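Local coordinates for core protein VP7 (Bluetongue virus, PDB 1BVP) that assembles as homotrimers into 260 capsomers on an inner scaffold of VP3, forming part of the inner capsid of the virus, at residues F142-A145 and A151-C154; D157-S162 and Q172-G177; A206-S211 and A241-Q246. All coordinates share one frame; numbering follows the deposited sequence.

Contact 1: F142-A145 and A151-C154; sequences FMRA and AVVC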
# COMPACT_ATOMS: atom_id res chain seq x y z
N PHE A 142 -26.48 27.40 7.62
CA PHE A 142 -25.93 28.05 8.80
C PHE A 142 -25.11 29.25 8.37
O PHE A 142 -24.15 29.14 7.59
CB PHE A 142 -25.11 27.11 9.65
CG PHE A 142 -24.50 27.76 10.84
CD1 PHE A 142 -23.36 28.54 10.72
CD2 PHE A 142 -25.09 27.61 12.10
CE1 PHE A 142 -22.79 29.17 11.84
CE2 PHE A 142 -24.54 28.24 13.23
CZ PHE A 142 -23.39 29.02 13.10
N MET A 143 -25.59 30.40 8.83
CA MET A 143 -24.97 31.67 8.51
C MET A 143 -24.62 32.39 9.80
O MET A 143 -25.43 32.48 10.71
CB MET A 143 -25.94 32.50 7.70
CG MET A 143 -25.36 33.81 7.28
SD MET A 143 -24.36 33.67 5.83
CE MET A 143 -25.47 32.87 4.69
N ARG A 144 -23.36 32.81 9.91
CA ARG A 144 -22.88 33.50 11.08
C ARG A 144 -23.44 34.93 11.02
O ARG A 144 -23.50 35.54 9.94
CB ARG A 144 -21.36 33.48 11.09
CG ARG A 144 -20.77 33.59 12.46
CD ARG A 144 -19.40 32.96 12.46
NE ARG A 144 -19.42 31.55 12.85
CZ ARG A 144 -18.65 30.60 12.31
NH1 ARG A 144 -17.80 30.91 11.32
NH2 ARG A 144 -18.65 29.37 12.82
N ALA A 145 -23.91 35.42 12.16
CA ALA A 145 -24.52 36.74 12.28
C ALA A 145 -23.69 37.83 11.60
O ALA A 145 -22.47 37.94 11.87
CB ALA A 145 -24.74 37.08 13.75
N ALA A 151 -18.71 29.57 5.71
CA ALA A 151 -18.06 28.28 5.45
C ALA A 151 -17.93 27.58 6.78
O ALA A 151 -17.49 28.17 7.78
CB ALA A 151 -16.70 28.49 4.86
N VAL A 152 -18.18 26.29 6.79
CA VAL A 152 -18.14 25.58 8.04
C VAL A 152 -17.70 24.10 7.76
O VAL A 152 -17.91 23.61 6.65
CB VAL A 152 -19.58 25.76 8.64
CG1 VAL A 152 -20.42 24.52 8.56
CG2 VAL A 152 -19.52 26.33 9.98
N VAL A 153 -17.04 23.42 8.72
CA VAL A 153 -16.64 22.04 8.45
C VAL A 153 -17.75 21.05 8.78
O VAL A 153 -18.33 21.13 9.86
CB VAL A 153 -15.22 21.56 9.09
CG1 VAL A 153 -14.40 22.70 9.63
CG2 VAL A 153 -15.37 20.43 10.12
N CYS A 154 -18.01 20.11 7.87
CA CYS A 154 -19.04 19.13 8.08
C CYS A 154 -18.61 17.68 8.02
O CYS A 154 -19.43 16.76 8.00
CB CYS A 154 -20.17 19.37 7.11
SG CYS A 154 -19.67 19.51 5.45

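Contact 2: D157-S162 and Q172-G177; sequences DMIQVS and QQIFQG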
# COMPACT_ATOMS: atom_id res chain seq x y z
N ASP A 157 -13.16 15.45 6.04
CA ASP A 157 -12.61 15.83 4.75
C ASP A 157 -13.51 16.78 4.00
O ASP A 157 -13.35 16.95 2.78
CB ASP A 157 -12.46 14.58 3.88
CG ASP A 157 -13.80 13.90 3.57
OD1 ASP A 157 -14.81 14.19 4.26
OD2 ASP A 157 -13.83 13.05 2.64
N MET A 158 -14.38 17.47 4.72
CA MET A 158 -15.38 18.28 4.04
C MET A 158 -15.81 19.59 4.68
O MET A 158 -15.85 19.72 5.91
CB MET A 158 -16.60 17.39 3.95
CG MET A 158 -17.54 17.75 2.91
SD MET A 158 -17.63 16.39 1.80
CE MET A 158 -17.51 17.32 0.44
N ILE A 159 -16.12 20.56 3.82
CA ILE A 159 -16.67 21.83 4.29
C ILE A 159 -17.87 22.14 3.39
O ILE A 159 -18.00 21.60 2.27
CB ILE A 159 -15.68 23.03 4.24
CG1 ILE A 159 -15.48 23.50 2.81
CG2 ILE A 159 -14.38 22.70 4.94
CD1 ILE A 159 -15.06 24.93 2.74
N GLN A 160 -18.78 22.97 3.91
CA GLN A 160 -19.97 23.42 3.15
C GLN A 160 -20.04 24.90 3.40
O GLN A 160 -19.56 25.38 4.44
CB GLN A 160 -21.26 22.74 3.59
CG GLN A 160 -21.56 22.89 5.06
CD GLN A 160 -22.60 21.90 5.54
OE1 GLN A 160 -23.00 21.00 4.82
NE2 GLN A 160 -23.03 22.06 6.78
N VAL A 161 -20.49 25.61 2.38
CA VAL A 161 -20.60 27.06 2.42
C VAL A 161 -22.06 27.42 2.12
O VAL A 161 -22.66 26.87 1.17
CB VAL A 161 -19.72 27.72 1.31
CG1 VAL A 161 -19.54 29.18 1.56
CG2 VAL A 161 -18.41 27.04 1.22
N SER A 162 -22.63 28.29 2.97
CA SER A 162 -24.01 28.80 2.80
C SER A 162 -23.86 30.18 2.18
O SER A 162 -23.11 31.03 2.69
CB SER A 162 -24.71 28.99 4.15
OG SER A 162 -24.81 27.81 4.90
N GLN A 172 -10.91 30.53 1.58
CA GLN A 172 -9.64 29.90 1.95
C GLN A 172 -9.20 29.81 3.40
O GLN A 172 -8.56 28.83 3.76
CB GLN A 172 -8.50 30.54 1.19
CG GLN A 172 -8.35 31.99 1.52
CD GLN A 172 -8.93 32.88 0.46
OE1 GLN A 172 -9.77 32.46 -0.35
NE2 GLN A 172 -8.43 34.10 0.41
N GLN A 173 -9.49 30.80 4.23
CA GLN A 173 -9.02 30.75 5.61
C GLN A 173 -9.49 29.59 6.45
O GLN A 173 -8.88 29.29 7.48
CB GLN A 173 -9.21 32.09 6.36
CG GLN A 173 -10.60 32.74 6.24
CD GLN A 173 -10.93 33.29 4.82
OE1 GLN A 173 -10.04 33.57 4.00
NE2 GLN A 173 -12.23 33.45 4.55
N ILE A 174 -10.56 28.92 6.02
CA ILE A 174 -11.10 27.77 6.78
C ILE A 174 -10.09 26.60 6.68
O ILE A 174 -9.96 25.78 7.60
CB ILE A 174 -12.54 27.37 6.22
CG1 ILE A 174 -13.19 26.24 7.01
CG2 ILE A 174 -12.48 26.94 4.77
CD1 ILE A 174 -13.63 26.61 8.37
N PHE A 175 -9.35 26.60 5.57
CA PHE A 175 -8.33 25.61 5.25
C PHE A 175 -6.94 25.90 5.82
O PHE A 175 -6.11 24.99 5.90
CB PHE A 175 -8.14 25.51 3.74
CG PHE A 175 -9.30 24.91 3.03
CD1 PHE A 175 -9.44 23.53 2.93
CD2 PHE A 175 -10.25 25.72 2.42
CE1 PHE A 175 -10.51 22.96 2.23
CE2 PHE A 175 -11.32 25.16 1.71
CZ PHE A 175 -11.45 23.78 1.61
N GLN A 176 -6.68 27.15 6.17
CA GLN A 176 -5.36 27.57 6.65
C GLN A 176 -5.01 27.27 8.10
O GLN A 176 -5.89 26.92 8.89
CB GLN A 176 -5.10 29.03 6.23
CG GLN A 176 -5.25 29.15 4.67
CD GLN A 176 -5.15 30.57 4.11
OE1 GLN A 176 -5.32 31.56 4.84
NE2 GLN A 176 -4.87 30.67 2.80
N GLY A 177 -3.71 27.24 8.39
CA GLY A 177 -3.23 26.97 9.74
C GLY A 177 -3.20 25.52 10.22
O GLY A 177 -2.67 25.23 11.29

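Contact 3: A206-S211 and A241-Q246; sequences AGVTVS and AMVQIQ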
# COMPACT_ATOMS: atom_id res chain seq x y z
N ALA A 206 -28.85 26.35 -10.35
CA ALA A 206 -27.59 26.30 -11.09
C ALA A 206 -27.14 27.75 -11.29
O ALA A 206 -27.96 28.66 -11.35
CB ALA A 206 -27.79 25.62 -12.44
N GLY A 207 -25.84 27.98 -11.36
CA GLY A 207 -25.39 29.35 -11.58
C GLY A 207 -24.33 29.76 -10.60
O GLY A 207 -23.63 30.75 -10.81
N VAL A 208 -24.23 29.00 -9.50
CA VAL A 208 -23.22 29.25 -8.47
C VAL A 208 -21.87 28.95 -9.07
O VAL A 208 -21.73 28.02 -9.90
CB VAL A 208 -23.41 28.32 -7.27
CG1 VAL A 208 -22.48 28.74 -6.15
CG2 VAL A 208 -24.84 28.35 -6.81
N THR A 209 -20.86 29.72 -8.69
CA THR A 209 -19.52 29.50 -9.19
C THR A 209 -18.47 29.48 -8.09
O THR A 209 -18.65 30.08 -7.03
CB THR A 209 -19.08 30.56 -10.24
OG1 THR A 209 -18.93 31.85 -9.62
CG2 THR A 209 -20.06 30.62 -11.38
N VAL A 210 -17.41 28.72 -8.35
CA VAL A 210 -16.25 28.60 -7.47
C VAL A 210 -15.06 28.93 -8.38
O VAL A 210 -15.02 28.52 -9.54
CB VAL A 210 -16.09 27.17 -6.88
CG1 VAL A 210 -14.85 27.12 -6.00
CG2 VAL A 210 -17.31 26.80 -6.04
N SER A 211 -14.17 29.78 -7.91
CA SER A 211 -13.02 30.13 -8.73
C SER A 211 -11.78 30.07 -7.84
O SER A 211 -11.85 30.33 -6.62
CB SER A 211 -13.20 31.52 -9.35
OG SER A 211 -12.97 32.54 -8.38
N ALA A 241 -28.11 29.51 -1.48
CA ALA A 241 -27.37 28.41 -2.09
C ALA A 241 -26.41 27.78 -1.09
O ALA A 241 -26.01 28.40 -0.10
CB ALA A 241 -26.59 28.92 -3.30
N MET A 242 -26.10 26.51 -1.33
CA MET A 242 -25.13 25.78 -0.52
C MET A 242 -24.18 24.98 -1.41
O MET A 242 -24.61 24.37 -2.41
CB MET A 242 -25.81 24.83 0.45
CG MET A 242 -26.17 25.52 1.69
SD MET A 242 -26.66 24.38 2.95
CE MET A 242 -25.11 24.37 3.96
N VAL A 243 -22.88 25.06 -1.14
CA VAL A 243 -21.94 24.25 -1.93
C VAL A 243 -21.10 23.43 -0.98
O VAL A 243 -20.89 23.87 0.18
CB VAL A 243 -20.98 25.09 -2.83
CG1 VAL A 243 -21.77 26.03 -3.70
CG2 VAL A 243 -19.99 25.86 -2.00
N GLN A 244 -20.77 22.19 -1.37
CA GLN A 244 -19.83 21.40 -0.54
C GLN A 244 -18.50 21.37 -1.25
O GLN A 244 -18.44 21.41 -2.48
CB GLN A 244 -20.27 19.99 -0.23
CG GLN A 244 -19.98 18.97 -1.25
CD GLN A 244 -20.36 17.59 -0.76
OE1 GLN A 244 -20.73 17.45 0.40
NE2 GLN A 244 -20.29 16.57 -1.63
N ILE A 245 -17.45 21.48 -0.46
CA ILE A 245 -16.09 21.42 -0.99
C ILE A 245 -15.38 20.32 -0.26
O ILE A 245 -15.27 20.34 0.98
CB ILE A 245 -15.34 22.71 -0.82
CG1 ILE A 245 -16.02 23.82 -1.63
CG2 ILE A 245 -13.93 22.52 -1.29
CD1 ILE A 245 -15.45 25.21 -1.34
N GLN A 246 -15.04 19.29 -1.02
CA GLN A 246 -14.36 18.10 -0.50
C GLN A 246 -12.85 18.10 -0.74
O GLN A 246 -12.41 18.37 -1.86
CB GLN A 246 -14.89 16.88 -1.20
CG GLN A 246 -14.34 15.62 -0.64
CD GLN A 246 -14.74 14.40 -1.46
OE1 GLN A 246 -15.51 14.51 -2.43
NE2 GLN A 246 -14.22 13.23 -1.09

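Contact 1: F142-A145 and A151-C154
F142 and R144, two residues apart on the loop before strand 149-155, both turn toward one methyl of that strand, V152 CG2. The firmer half lies at F142. With CG anti to the backbone N (chi1 179°), the side chain carries CD1 obliquely to within 4.5 Å of V152 CG2. This is loose packing in itself, but the ring also meets F136 edge-to-face and N193 of the second subunit, so the ring has partners beyond V152. The backbone beneath is tied down as well: F142 O accepts a hydrogen bond from S162 OG, and R144 N is bonded to T150 OG1. The other half is exposed and less definite. The R144 guanidinium comes in obliquely, NH2 standing 4.3 Å from V152 CG2, and NH1 remains 4.5 Å from A151 O, too far for a bond. Poor order in this arginine fits its exposed position. In the jelly-roll sandwich domain of VP7, the contact sets the loop beside strand 149-155, near a subunit boundary. Its chemistry implies a fold-back held by hydrogen bonds from the loop backbone to the hydroxyls of S162 and T150 and by an apolar ring, while the arginine adds a loose, exposed cover.

Contact 2: D157-S162 and Q172-G177
The phenyl ring of F175 receives the δ-methyl of I159 obliquely, with I159 CD1 3.9 Å from F175 CE2 and 4.0 Å from F175 CZ. At the ring's edge and in its plane lies Q172 O, 3.8 Å from F175 CD2, and W225 makes an edge-to-face pair with the same ring. The setting is the antiparallel β-sandwich of the VP7 jelly-roll domain: I159 lies on strand 158-163, while 172-175 form a short turn with helical backbone angles in the connection between strands 168-170 and 183-195. One bond closes that turn, F175 N to Q172 O at 3.0 Å; those from Q176 N to Q172 O and Q173 O are weak. Q172 O thus serves the turn twice, as acceptor for F175 N and as neighbour of the F175 ring edge. Across the contact everything is apolar. I159 places CG1 between its backbone N and carbonyl carbon (chi1 74°), and a nearly extended second torsion (155°) sends CD1 out from the strand to both I174 and F175. I159 and I174 pass alongside one another in opposite directions. F129 and V171 also pack on I159, and V247 of strand 241-252 on F175; I159 and F175 are buried in the sandwich interior, I174 only partly. Q172 OE1 accepts a bond from L231 N, at the start of strand 231-234, and Q176 NE2 gives one to G227 O. On its strand-facing side the turn offers the branch methyl of I174, whose CG2 lies 3.8 Å from I159 CD1.

Contact 3: A206-S211 and A241-Q246
Two sheets of the VP7 β-sandwich face each other where V208, just before strand 209-212, packs on A241 and V243 of strand 241-252. The first strand belongs to the four-stranded sheet and the second to the larger antiparallel one, so side chains rather than backbone bonds join them. The nearest CA pair, V208 CA and A241 CA, is 7.7 Å apart, and aliphatic side chains meet in between. V208 divides its two methyls between alternate residues of the opposing strand. CG1, anti to the backbone N (chi1 -172°), goes to V243, and CG2, beside that N, stands 4.0 Å from A241 CB. The V208 and V243 side chains meet at a slant, each offering a single methyl. Farther along, V210 and I245 also direct their side chains inward but meet the opposite segment less closely; W188 of strand 183-195 packs against both. M242, Q244 and Q246 belong to the other face of strand 241-252. There M242 packs on I191 and F194, Q246 OE1 accepts a hydrogen bond from R189, and Q244 and Q246 meet T135 and P156 of the third subunit. Strand 241-252 therefore has one face in the sandwich interior and the other partly at a trimer interface. The closest contact between the two segments is methyl to methyl, V208 CG1 to V243 CG1 at 3.7 Å.

How the contacts relate
All three contacts lie in the β-sandwich part of the chain and follow one another along it without overlap. Strand 158-163 is the common element: within the large antiparallel sheet it pairs with strand 149-155 of contact 1 on one hand and strand 241-252 of contact 3 on the other. V152 N hydrogen-bonds Q160 O at 2.9 Å, and I245 N hydrogen-bonds I159 O at 2.8 Å. Centres of contacts 1 and 2 are about 10 Å apart, those of 2 and 3 about 13 Å; contacts 1 and 3 do not touch. Together they join a loop, a turn and the facing sheet to one sheet, with the second subunit reaching contact 1 and the third contact 3.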